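Local coordinates for protein aminoacyl-tRNA synthetase (Cryptosporidium parvum, PDB 5F9Y) that probably charges tRNA with proline in an ATP-dependent reaction, as a class II prolyl-tRNA synthetase, at residues A[44-49]-A[165-170]; A[225-230]-A[239-244]; A[243-248]-A[269-274]. All coordinates share one frame; numbering follows the deposited sequence.

Contact 1: A[44-49]-A[165-170]; sequences DISGCY and RTREFL. With AMP (adenosine monophosphate), chain D.
The guanidinium of R167 has the carbonyl O of S46 over a face, and S46 OG, 3.6 Å from R167 NH2, lies offset toward the rim. The Y49 ring is met at its edge, close to its plane, by the methyl of T166, with Y49 CD2 3.5 Å from T166 CG2. A third flat group, the ring of F169, lays one face against the adenine of the bound AMP. The 165-170 segment closes the loop between antiparallel strands 144-153 and 168-178, as in motif 2 of class II synthetases, and packs on a type II turn, I45 to C48. G47 holds a positive phi in this turn, and its CA faces the aliphatic part of R167, which runs extended from CG to NE across the peptide between S46 and G47. CG of R167 stands anti to the carbonyl carbon (chi1 -71°), setting the chain on this course, and its charged end has a cation-pi partner in W155. One direct hydrogen bond joins the two backbones, from R167 N to G47 O (2.9 Å). Beside it, water 1 accepts from Y49 N and lies 2.7 Å from E168 O, so solvent continues the junction where the backbones diverge. E168 O also receives the hydroxyl of T166, with OG1 2.7 Å away, which helps hold that side chain with its methyl toward Y49. The T166 backbone reads the base: its O accepts weakly from AMP N6, and its N reaches AMP N1 at 3.1 Å in a nearly straight bond of 171°.

Contact 2: A[225-230]-A[239-244]; sequences KSIEGF and QAATSH. With AMP (adenosine monophosphate), chain D; PRO (proline), chain C.
Two consecutive alanines, A240 and A241, stand opposite the single residue I227, a classic beta bulge that shifts the register by one between I227 and E228. I227 O takes its bond from A240 N (2.9 Å), while I227 N gives to A241 O (3.1 Å). Both methyls pack on the same isoleucine: A240 CB lies 3.6 Å from I227 CG1, and A241 CB 3.8 Å from I227 CD1. CG1 sits between the backbone N and the carbonyl carbon (chi1 44°), which swings the ethyl arm over the pair; Y195 of helix 181-202 backs this hydrophobic face. The strands form the hairpin 223-231/236-247 of the antiparallel class II catalytic sheet. Beyond the bulge K225 and S243 make a regular hydrogen-bonded pair, S243 N to K225 O at 2.8 Å, with K225 N returning the bond to S243 O. On the other face the buried E228 chain folds back at chi2 (-62°), and its OE1 accepts from S226 OG at 3.0 Å, on its anti side, and rests 3.5 Å from Q239 CG. The Q239 amide plane is nearly perpendicular to that carboxylate. Q239 runs extended toward the nucleotide, with its NE2 3.3 Å from AMP C3'.

Contact 3: A[243-248]-A[269-274]; sequences SHLLGQ and HQTSWG. With PRO (proline), chain C.
From its base outward, the H244 side chain travels along the peptide carbonyl of S272 to the bound proline. H244 CB lies 3.3 Å from S272 O, H244 CG 3.5 Å from it, and H244 CD2 passes that oxygen at 3.2 Å; the carbonyl stands oblique to the ring. H244 NE2 donates to OXT of the bound proline (3.1 Å, 153°), while CB of the ligand lies in the ring plane at the edge. ND1 is hydrogen-bonded to T224 OG1, so both ring nitrogens have partners, which would hold the imidazole in its rotation. This strand pair lines the amino-acid pocket in the antiparallel sheet of the class II catalytic core, where strand 236-247 pairs with strand 265-276, the latter leading into helix 278-287 as motif 3 does in this class. H244 and S272 exchange both backbone bonds, the shorter from H244 N to S272 O at 2.7 Å. Further along, a beta bulge shifts the register: L246 N and G247 N both turn to Q270 O, each in a weak, strongly bent bond, before Q270 N closes a straighter one on G247 O at 3.0 Å. G247 has a positive phi. L246, displaced by the bulge, points its side chain across to the other strand; CG stands anti to the carbonyl carbon (chi1 -58°) and CD1 reaches within 3.8 Å of S272 OG. That hydroxyl is hydrogen-bonded to E125, which also holds the proline, making S272 a second-shell link between sheet and ligand. At the far end CG of Q248, the N-cap residue of helix 249-254, rests over a face of the H269 ring, whose NE2 is hydrogen-bonded to E266. At the pocket end, W273 C lies 3.5 Å from CG of the bound proline.

Starting from the N terminus, contact 1 closes first and over the longest span: 115 residues separate 44-49 from 165-170, and it fastens an early turn to the start of strand 168-178. Contact 2 follows in series, closing the end of the hairpin 223-231/236-247, with eight residues between its segments. Contact 3 begins where contact 2 ends, sharing S243 and H244, and closes a 20-residue excursion containing helix 249-254. None of the three nests within or crosses another. Contacts 2 and 3 tie three neighbouring strands, 223-231, 236-247 and 265-276, and the last also borders 168-178, bringing in contact 1. Contacts 1 and 2 share AMP; contacts 2 and 3 share the proline.

Contact 1: A[44-49]-A[165-170]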
loop_
_atom_site.group_PDB
_atom_site.type_symbol
_atom_site.label_atom_id
_atom_site.label_comp_id
_atom_site.label_asym_id
_atom_site.label_seq_id
_atom_site.Cartn_x
_atom_site.Cartn_y
_atom_site.Cartn_z
ATOM N N ASP A 44 -0.658 6.359 -23.261
ATOM C CA ASP A 44 -1.659 6.916 -24.166
ATOM C C ASP A 44 -3.043 6.312 -23.971
ATOM O O ASP A 44 -3.965 6.674 -24.709
ATOM C CB ASP A 44 -1.225 6.742 -25.624
ATOM C CG ASP A 44 -0.896 5.302 -25.979
ATOM O OD1 ASP A 44 -1.343 4.374 -25.270
ATOM O OD2 ASP A 44 -0.189 5.099 -26.988
ATOM N N ILE A 45 -3.203 5.395 -23.023
ATOM C CA ILE A 45 -4.495 4.817 -22.681
ATOM C C ILE A 45 -4.821 5.249 -21.259
ATOM O O ILE A 45 -4.037 5.000 -20.334
ATOM C CB ILE A 45 -4.486 3.286 -22.813
ATOM C CG1 ILE A 45 -4.194 2.878 -24.260
ATOM C CG2 ILE A 45 -5.810 2.699 -22.343
ATOM C CD1 ILE A 45 -4.042 1.386 -24.454
ATOM N N SER A 46 -5.965 5.910 -21.092
ATOM C CA SER A 46 -6.358 6.428 -19.788
ATOM C C SER A 46 -6.437 5.304 -18.761
ATOM O O SER A 46 -6.848 4.183 -19.073
ATOM C CB SER A 46 -7.707 7.145 -19.894
ATOM O OG SER A 46 -8.149 7.607 -18.630
ATOM N N GLY A 47 -6.023 5.608 -17.530
ATOM C CA GLY A 47 -6.029 4.643 -16.453
ATOM C C GLY A 47 -4.826 3.728 -16.388
ATOM O O GLY A 47 -4.592 3.112 -15.340
ATOM N N CYS A 48 -4.056 3.612 -17.465
ATOM C CA CYS A 48 -2.879 2.757 -17.499
ATOM C C CYS A 48 -1.623 3.596 -17.313
ATOM O O CYS A 48 -1.543 4.730 -17.793
ATOM C CB CYS A 48 -2.807 1.982 -18.816
ATOM S SG CYS A 48 -4.218 0.892 -19.096
ATOM N N TYR A 49 -0.642 3.033 -16.611
ATOM C CA TYR A 49 0.585 3.748 -16.297
ATOM C C TYR A 49 1.769 2.801 -16.412
ATOM O O TYR A 49 1.641 1.590 -16.207
ATOM C CB TYR A 49 0.529 4.366 -14.893
ATOM C CG TYR A 49 -0.681 5.243 -14.674
ATOM C CD1 TYR A 49 -0.724 6.539 -15.174
ATOM C CD2 TYR A 49 -1.786 4.776 -13.977
ATOM C CE1 TYR A 49 -1.831 7.343 -14.981
ATOM C CE2 TYR A 49 -2.898 5.574 -13.779
ATOM C CZ TYR A 49 -2.913 6.857 -14.283
ATOM O OH TYR A 49 -4.015 7.658 -14.091
ATOM N N ARG A 165 -5.788 4.179 -8.037
ATOM C CA ARG A 165 -6.908 3.697 -8.854
ATOM C C ARG A 165 -6.461 3.674 -10.315
ATOM O O ARG A 165 -6.562 4.680 -11.023
ATOM C CB ARG A 165 -8.146 4.564 -8.657
ATOM N N THR A 166 -5.973 2.517 -10.759
ATOM C CA THR A 166 -5.547 2.312 -12.135
ATOM C C THR A 166 -6.435 1.268 -12.799
ATOM O O THR A 166 -6.995 0.393 -12.131
ATOM C CB THR A 166 -4.080 1.866 -12.210
ATOM O OG1 THR A 166 -3.945 0.553 -11.652
ATOM C CG2 THR A 166 -3.195 2.824 -11.435
ATOM N N ARG A 167 -6.559 1.363 -14.125
ATOM C CA ARG A 167 -7.383 0.400 -14.850
ATOM C C ARG A 167 -6.702 -0.960 -14.924
ATOM O O ARG A 167 -7.368 -1.999 -14.834
ATOM C CB ARG A 167 -7.707 0.926 -16.246
ATOM C CG ARG A 167 -8.692 2.083 -16.239
ATOM C CD ARG A 167 -9.088 2.481 -17.646
ATOM N NE ARG A 167 -9.948 3.660 -17.655
ATOM C CZ ARG A 167 -10.250 4.351 -18.748
ATOM N NH1 ARG A 167 -9.758 3.984 -19.923
ATOM N NH2 ARG A 167 -11.041 5.412 -18.667
ATOM N N GLU A 168 -5.385 -0.978 -15.093
ATOM C CA GLU A 168 -4.593 -2.189 -14.938
ATOM C C GLU A 168 -3.655 -2.003 -13.755
ATOM O O GLU A 168 -3.005 -0.960 -13.630
ATOM C CB GLU A 168 -3.791 -2.513 -16.199
ATOM C CG GLU A 168 -3.033 -3.829 -16.089
ATOM C CD GLU A 168 -1.952 -3.990 -17.137
ATOM O OE1 GLU A 168 -1.766 -3.070 -17.961
ATOM O OE2 GLU A 168 -1.281 -5.044 -17.131
ATOM N N PHE A 169 -3.596 -3.008 -12.886
ATOM C CA PHE A 169 -2.721 -2.968 -11.728
ATOM C C PHE A 169 -2.177 -4.362 -11.455
ATOM O O PHE A 169 -2.813 -5.369 -11.774
ATOM C CB PHE A 169 -3.445 -2.430 -10.485
ATOM C CG PHE A 169 -4.723 -3.154 -10.160
ATOM C CD1 PHE A 169 -4.718 -4.265 -9.332
ATOM C CD2 PHE A 169 -5.933 -2.714 -10.672
ATOM C CE1 PHE A 169 -5.892 -4.927 -9.030
ATOM C CE2 PHE A 169 -7.111 -3.373 -10.372
ATOM C CZ PHE A 169 -7.090 -4.480 -9.549
ATOM N N LEU A 170 -0.984 -4.405 -10.871
ATOM C CA LEU A 170 -0.393 -5.651 -10.414
ATOM C C LEU A 170 -0.889 -5.949 -9.008
ATOM O O LEU A 170 -1.049 -5.039 -8.189
ATOM C CB LEU A 170 1.132 -5.563 -10.423
ATOM C CG LEU A 170 1.770 -5.199 -11.763
ATOM C CD1 LEU A 170 3.266 -5.011 -11.600
ATOM C CD2 LEU A 170 1.470 -6.269 -12.798
HETATM P P AMP D . -12.227 -4.049 -3.542
HETATM O O1P AMP D . -13.161 -4.309 -2.385
HETATM O O2P AMP D . -12.627 -4.736 -4.827
HETATM O O3P AMP D . -11.825 -2.603 -3.715
HETATM O "O5'" AMP D . -10.879 -4.790 -3.122
HETATM C "C5'" AMP D . -9.900 -5.130 -4.097
HETATM C "C4'" AMP D . -8.518 -4.670 -3.699
HETATM O "O4'" AMP D . -7.873 -4.084 -4.859
HETATM C "C3'" AMP D . -8.464 -3.611 -2.605
HETATM O "O3'" AMP D . -7.255 -3.757 -1.861
HETATM C "C2'" AMP D . -8.421 -2.310 -3.400
HETATM O "O2'" AMP D . -7.837 -1.224 -2.712
HETATM C "C1'" AMP D . -7.597 -2.714 -4.625
HETATM N N9 AMP D . -7.953 -1.979 -5.840
HETATM C C8 AMP D . -9.197 -1.904 -6.351
HETATM N N7 AMP D . -9.222 -1.157 -7.481
HETATM C C5 AMP D . -7.965 -0.737 -7.712
HETATM C C6 AMP D . -7.297 0.090 -8.741
HETATM N N6 AMP D . -8.002 0.622 -9.767
HETATM N N1 AMP D . -5.966 0.292 -8.619
HETATM C C2 AMP D . -5.263 -0.236 -7.600
HETATM N N3 AMP D . -5.804 -0.996 -6.631
HETATM C C4 AMP D . -7.130 -1.277 -6.626
HETATM O O HOH W 1 -1.413 0.818 -14.876
HETATM O O HOH W 2 -0.154 -0.727 -16.414
#

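Contact 2: A[225-230]-A[239-244]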
loop_
_atom_site.group_PDB
_atom_site.type_symbol
_atom_site.label_atom_id
_atom_site.label_comp_id
_atom_site.label_asym_id
_atom_site.label_seq_id
_atom_site.Cartn_x
_atom_site.Cartn_y
_atom_site.Cartn_z
ATOM N N LYS A 225 -12.573 -8.570 6.452
ATOM C CA LYS A 225 -11.696 -7.751 7.274
ATOM C C LYS A 225 -10.702 -7.023 6.378
ATOM O O LYS A 225 -10.314 -7.524 5.320
ATOM C CB LYS A 225 -10.959 -8.604 8.310
ATOM C CG LYS A 225 -11.884 -9.357 9.255
ATOM C CD LYS A 225 -11.097 -10.199 10.244
ATOM C CE LYS A 225 -12.018 -11.005 11.146
ATOM N NZ LYS A 225 -12.898 -10.131 11.968
ATOM N N SER A 226 -10.294 -5.829 6.804
ATOM C CA SER A 226 -9.457 -4.988 5.961
ATOM C C SER A 226 -8.589 -4.085 6.823
ATOM O O SER A 226 -8.767 -3.983 8.039
ATOM C CB SER A 226 -10.306 -4.145 5.006
ATOM O OG SER A 226 -11.019 -3.148 5.718
ATOM N N ILE A 227 -7.639 -3.424 6.166
ATOM C CA ILE A 227 -6.814 -2.386 6.771
ATOM C C ILE A 227 -7.096 -1.080 6.041
ATOM O O ILE A 227 -7.132 -1.050 4.806
ATOM C CB ILE A 227 -5.316 -2.738 6.716
ATOM C CG1 ILE A 227 -4.942 -3.284 5.338
ATOM C CG2 ILE A 227 -4.964 -3.747 7.792
ATOM C CD1 ILE A 227 -3.468 -3.564 5.185
ATOM N N GLU A 228 -7.304 -0.010 6.802
ATOM C CA GLU A 228 -7.705 1.278 6.253
ATOM C C GLU A 228 -6.564 2.277 6.372
ATOM O O GLU A 228 -5.991 2.450 7.453
ATOM C CB GLU A 228 -8.945 1.818 6.972
ATOM C CG GLU A 228 -10.184 0.948 6.844
ATOM C CD GLU A 228 -10.652 0.801 5.410
ATOM O OE1 GLU A 228 -10.544 -0.315 4.859
ATOM O OE2 GLU A 228 -11.125 1.803 4.831
ATOM N N GLY A 229 -6.243 2.934 5.261
ATOM C CA GLY A 229 -5.283 4.018 5.269
ATOM C C GLY A 229 -5.969 5.352 5.067
ATOM O O GLY A 229 -7.094 5.403 4.563
ATOM N N PHE A 230 -5.309 6.440 5.455
ATOM C CA PHE A 230 -5.906 7.763 5.368
ATOM C C PHE A 230 -4.838 8.784 5.013
ATOM O O PHE A 230 -3.720 8.733 5.534
ATOM C CB PHE A 230 -6.589 8.151 6.684
ATOM C CG PHE A 230 -7.246 9.500 6.653
ATOM C CD1 PHE A 230 -8.453 9.681 5.998
ATOM C CD2 PHE A 230 -6.663 10.586 7.283
ATOM C CE1 PHE A 230 -9.063 10.920 5.967
ATOM C CE2 PHE A 230 -7.268 11.828 7.255
ATOM C CZ PHE A 230 -8.471 11.995 6.597
ATOM N N GLN A 239 -8.642 2.511 1.220
ATOM C CA GLN A 239 -8.610 1.117 1.642
ATOM C C GLN A 239 -7.297 0.480 1.201
ATOM O O GLN A 239 -6.965 0.486 0.011
ATOM C CB GLN A 239 -9.798 0.358 1.061
ATOM C CG GLN A 239 -9.892 -1.082 1.525
ATOM C CD GLN A 239 -10.937 -1.863 0.762
ATOM O OE1 GLN A 239 -12.078 -1.989 1.201
ATOM N NE2 GLN A 239 -10.553 -2.391 -0.393
ATOM N N ALA A 240 -6.554 -0.078 2.156
ATOM C CA ALA A 240 -5.214 -0.586 1.890
ATOM C C ALA A 240 -5.220 -2.013 1.347
ATOM O O ALA A 240 -4.607 -2.286 0.310
ATOM C CB ALA A 240 -4.367 -0.509 3.162
ATOM N N ALA A 241 -5.893 -2.932 2.035
ATOM C CA ALA A 241 -5.948 -4.322 1.605
ATOM C C ALA A 241 -7.135 -4.991 2.279
ATOM O O ALA A 241 -7.656 -4.500 3.283
ATOM C CB ALA A 241 -4.647 -5.064 1.930
ATOM N N THR A 242 -7.557 -6.123 1.715
ATOM C CA THR A 242 -8.734 -6.836 2.191
ATOM C C THR A 242 -8.449 -8.326 2.308
ATOM O O THR A 242 -7.678 -8.895 1.530
ATOM C CB THR A 242 -9.937 -6.629 1.261
ATOM O OG1 THR A 242 -9.537 -6.850 -0.098
ATOM C CG2 THR A 242 -10.492 -5.221 1.407
ATOM N N SER A 243 -9.100 -8.955 3.288
ATOM C CA SER A 243 -8.997 -10.392 3.526
ATOM C C SER A 243 -10.398 -10.910 3.818
ATOM O O SER A 243 -10.974 -10.584 4.860
ATOM C CB SER A 243 -8.043 -10.692 4.685
ATOM O OG SER A 243 -7.872 -12.087 4.864
ATOM N N HIS A 244 -10.945 -11.715 2.909
ATOM C CA HIS A 244 -12.349 -12.109 2.950
ATOM C C HIS A 244 -12.508 -13.520 3.501
ATOM O O HIS A 244 -11.809 -14.444 3.070
ATOM C CB HIS A 244 -12.973 -12.040 1.555
ATOM C CG HIS A 244 -12.645 -10.788 0.808
ATOM N ND1 HIS A 244 -13.175 -9.561 1.141
ATOM C CD2 HIS A 244 -11.843 -10.573 -0.261
ATOM C CE1 HIS A 244 -12.711 -8.643 0.312
ATOM N NE2 HIS A 244 -11.900 -9.231 -0.549
HETATM P P AMP D . -12.227 -4.049 -3.542
HETATM O O1P AMP D . -13.161 -4.309 -2.385
HETATM O O2P AMP D . -12.627 -4.736 -4.827
HETATM O O3P AMP D . -11.825 -2.603 -3.715
HETATM O "O5'" AMP D . -10.879 -4.790 -3.122
HETATM C "C5'" AMP D . -9.900 -5.130 -4.097
HETATM C "C4'" AMP D . -8.518 -4.670 -3.699
HETATM O "O4'" AMP D . -7.873 -4.084 -4.859
HETATM C "C3'" AMP D . -8.464 -3.611 -2.605
HETATM O "O3'" AMP D . -7.255 -3.757 -1.861
HETATM C "C2'" AMP D . -8.421 -2.310 -3.400
HETATM O "O2'" AMP D . -7.837 -1.224 -2.712
HETATM C "C1'" AMP D . -7.597 -2.714 -4.625
HETATM N N9 AMP D . -7.953 -1.979 -5.840
HETATM C C8 AMP D . -9.197 -1.904 -6.351
HETATM N N7 AMP D . -9.222 -1.157 -7.481
HETATM C C5 AMP D . -7.965 -0.737 -7.712
HETATM C C6 AMP D . -7.297 0.090 -8.741
HETATM N N6 AMP D . -8.002 0.622 -9.767
HETATM N N1 AMP D . -5.966 0.292 -8.619
HETATM C C2 AMP D . -5.263 -0.236 -7.600
HETATM N N3 AMP D . -5.804 -0.996 -6.631
HETATM C C4 AMP D . -7.130 -1.277 -6.626
HETATM N N PRO C . -10.699 -11.545 -4.600
HETATM C CA PRO C . -10.810 -10.524 -3.552
HETATM C C PRO C . -11.106 -9.140 -4.118
HETATM O O PRO C . -11.329 -8.986 -5.318
HETATM C CB PRO C . -9.433 -10.557 -2.878
HETATM C CG PRO C . -8.524 -11.168 -3.887
HETATM C CD PRO C . -9.361 -12.157 -4.634
HETATM O OXT PRO C . -11.135 -8.150 -3.387
#

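Contact 3: A[243-248]-A[269-274]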
loop_
_atom_site.group_PDB
_atom_site.type_symbol
_atom_site.label_atom_id
_atom_site.label_comp_id
_atom_site.label_asym_id
_atom_site.label_seq_id
_atom_site.Cartn_x
_atom_site.Cartn_y
_atom_site.Cartn_z
ATOM N N SER A 243 -9.100 -8.955 3.288
ATOM C CA SER A 243 -8.997 -10.392 3.526
ATOM C C SER A 243 -10.398 -10.910 3.818
ATOM O O SER A 243 -10.974 -10.584 4.860
ATOM C CB SER A 243 -8.043 -10.692 4.685
ATOM O OG SER A 243 -7.872 -12.087 4.864
ATOM N N HIS A 244 -10.945 -11.715 2.909
ATOM C CA HIS A 244 -12.349 -12.109 2.950
ATOM C C HIS A 244 -12.508 -13.520 3.501
ATOM O O HIS A 244 -11.809 -14.444 3.070
ATOM C CB HIS A 244 -12.973 -12.040 1.555
ATOM C CG HIS A 244 -12.645 -10.788 0.808
ATOM N ND1 HIS A 244 -13.175 -9.561 1.141
ATOM C CD2 HIS A 244 -11.843 -10.573 -0.261
ATOM C CE1 HIS A 244 -12.711 -8.643 0.312
ATOM N NE2 HIS A 244 -11.900 -9.231 -0.549
ATOM N N LEU A 245 -13.439 -13.685 4.437
ATOM C CA LEU A 245 -13.909 -15.008 4.844
ATOM C C LEU A 245 -15.127 -15.332 3.988
ATOM O O LEU A 245 -16.232 -14.855 4.252
ATOM C CB LEU A 245 -14.243 -15.043 6.331
ATOM C CG LEU A 245 -14.904 -16.339 6.812
ATOM C CD1 LEU A 245 -13.956 -17.523 6.662
ATOM C CD2 LEU A 245 -15.390 -16.208 8.250
ATOM N N LEU A 246 -14.922 -16.136 2.943
ATOM C CA LEU A 246 -16.017 -16.455 2.035
ATOM C C LEU A 246 -17.005 -17.441 2.642
ATOM O O LEU A 246 -18.152 -17.505 2.189
ATOM C CB LEU A 246 -15.465 -17.011 0.721
ATOM C CG LEU A 246 -14.494 -16.094 -0.023
ATOM C CD1 LEU A 246 -14.017 -16.746 -1.309
ATOM C CD2 LEU A 246 -15.139 -14.747 -0.306
ATOM N N GLY A 247 -16.589 -18.199 3.655
ATOM C CA GLY A 247 -17.484 -19.171 4.258
ATOM C C GLY A 247 -17.832 -20.276 3.280
ATOM O O GLY A 247 -16.998 -20.728 2.487
ATOM N N GLN A 248 -19.089 -20.716 3.331
ATOM C CA GLN A 248 -19.599 -21.739 2.432
ATOM C C GLN A 248 -20.422 -21.149 1.292
ATOM O O GLN A 248 -21.167 -21.880 0.631
ATOM C CB GLN A 248 -20.425 -22.760 3.215
ATOM C CG GLN A 248 -19.655 -23.432 4.340
ATOM C CD GLN A 248 -20.524 -24.345 5.182
ATOM O OE1 GLN A 248 -20.508 -25.563 5.012
ATOM N NE2 GLN A 248 -21.285 -23.758 6.100
ATOM N N HIS A 269 -15.043 -24.329 3.466
ATOM C CA HIS A 269 -14.963 -22.987 4.035
ATOM C C HIS A 269 -13.775 -22.282 3.392
ATOM O O HIS A 269 -12.618 -22.623 3.665
ATOM C CB HIS A 269 -14.823 -23.049 5.554
ATOM C CG HIS A 269 -15.893 -23.855 6.224
ATOM N ND1 HIS A 269 -17.036 -23.287 6.744
ATOM C CD2 HIS A 269 -15.996 -25.186 6.451
ATOM C CE1 HIS A 269 -17.796 -24.234 7.267
ATOM N NE2 HIS A 269 -17.187 -25.394 7.102
ATOM N N GLN A 270 -14.060 -21.306 2.536
ATOM C CA GLN A 270 -13.050 -20.691 1.690
ATOM C C GLN A 270 -12.717 -19.281 2.157
ATOM O O GLN A 270 -13.505 -18.619 2.839
ATOM C CB GLN A 270 -13.513 -20.650 0.231
ATOM C CG GLN A 270 -13.783 -22.013 -0.372
ATOM C CD GLN A 270 -14.225 -21.923 -1.815
ATOM O OE1 GLN A 270 -15.390 -22.157 -2.134
ATOM N NE2 GLN A 270 -13.295 -21.580 -2.697
ATOM N N THR A 271 -11.519 -18.835 1.781
ATOM C CA THR A 271 -11.080 -17.463 1.982
ATOM C C THR A 271 -10.437 -16.956 0.699
ATOM O O THR A 271 -9.943 -17.733 -0.122
ATOM C CB THR A 271 -10.068 -17.327 3.135
ATOM O OG1 THR A 271 -8.787 -17.798 2.703
ATOM C CG2 THR A 271 -10.512 -18.122 4.357
ATOM N N SER A 272 -10.446 -15.635 0.536
ATOM C CA SER A 272 -9.737 -14.991 -0.559
ATOM C C SER A 272 -9.223 -13.646 -0.068
ATOM O O SER A 272 -9.901 -12.959 0.699
ATOM C CB SER A 272 -10.628 -14.813 -1.795
ATOM O OG SER A 272 -11.597 -13.800 -1.596
ATOM N N TRP A 273 -8.017 -13.283 -0.506
ATOM C CA TRP A 273 -7.341 -12.095 -0.005
ATOM C C TRP A 273 -6.427 -11.541 -1.089
ATOM O O TRP A 273 -5.827 -12.296 -1.859
ATOM C CB TRP A 273 -6.548 -12.405 1.273
ATOM C CG TRP A 273 -6.127 -13.849 1.388
ATOM C CD1 TRP A 273 -6.895 -14.892 1.817
ATOM C CD2 TRP A 273 -4.843 -14.401 1.075
ATOM N NE1 TRP A 273 -6.172 -16.058 1.783
ATOM C CE2 TRP A 273 -4.908 -15.784 1.334
ATOM C CE3 TRP A 273 -3.644 -13.862 0.601
ATOM C CZ2 TRP A 273 -3.822 -16.635 1.133
ATOM C CZ3 TRP A 273 -2.567 -14.707 0.402
ATOM C CH2 TRP A 273 -2.663 -16.078 0.668
ATOM N N GLY A 274 -6.324 -10.219 -1.139
ATOM C CA GLY A 274 -5.588 -9.560 -2.203
ATOM C C GLY A 274 -4.879 -8.315 -1.719
ATOM O O GLY A 274 -5.338 -7.635 -0.797
HETATM N N PRO C . -10.699 -11.545 -4.600
HETATM C CA PRO C . -10.810 -10.524 -3.552
HETATM C C PRO C . -11.106 -9.140 -4.118
HETATM O O PRO C . -11.329 -8.986 -5.318
HETATM C CB PRO C . -9.433 -10.557 -2.878
HETATM C CG PRO C . -8.524 -11.168 -3.887
HETATM C CD PRO C . -9.361 -12.157 -4.634
HETATM O OXT PRO C . -11.135 -8.150 -3.387
#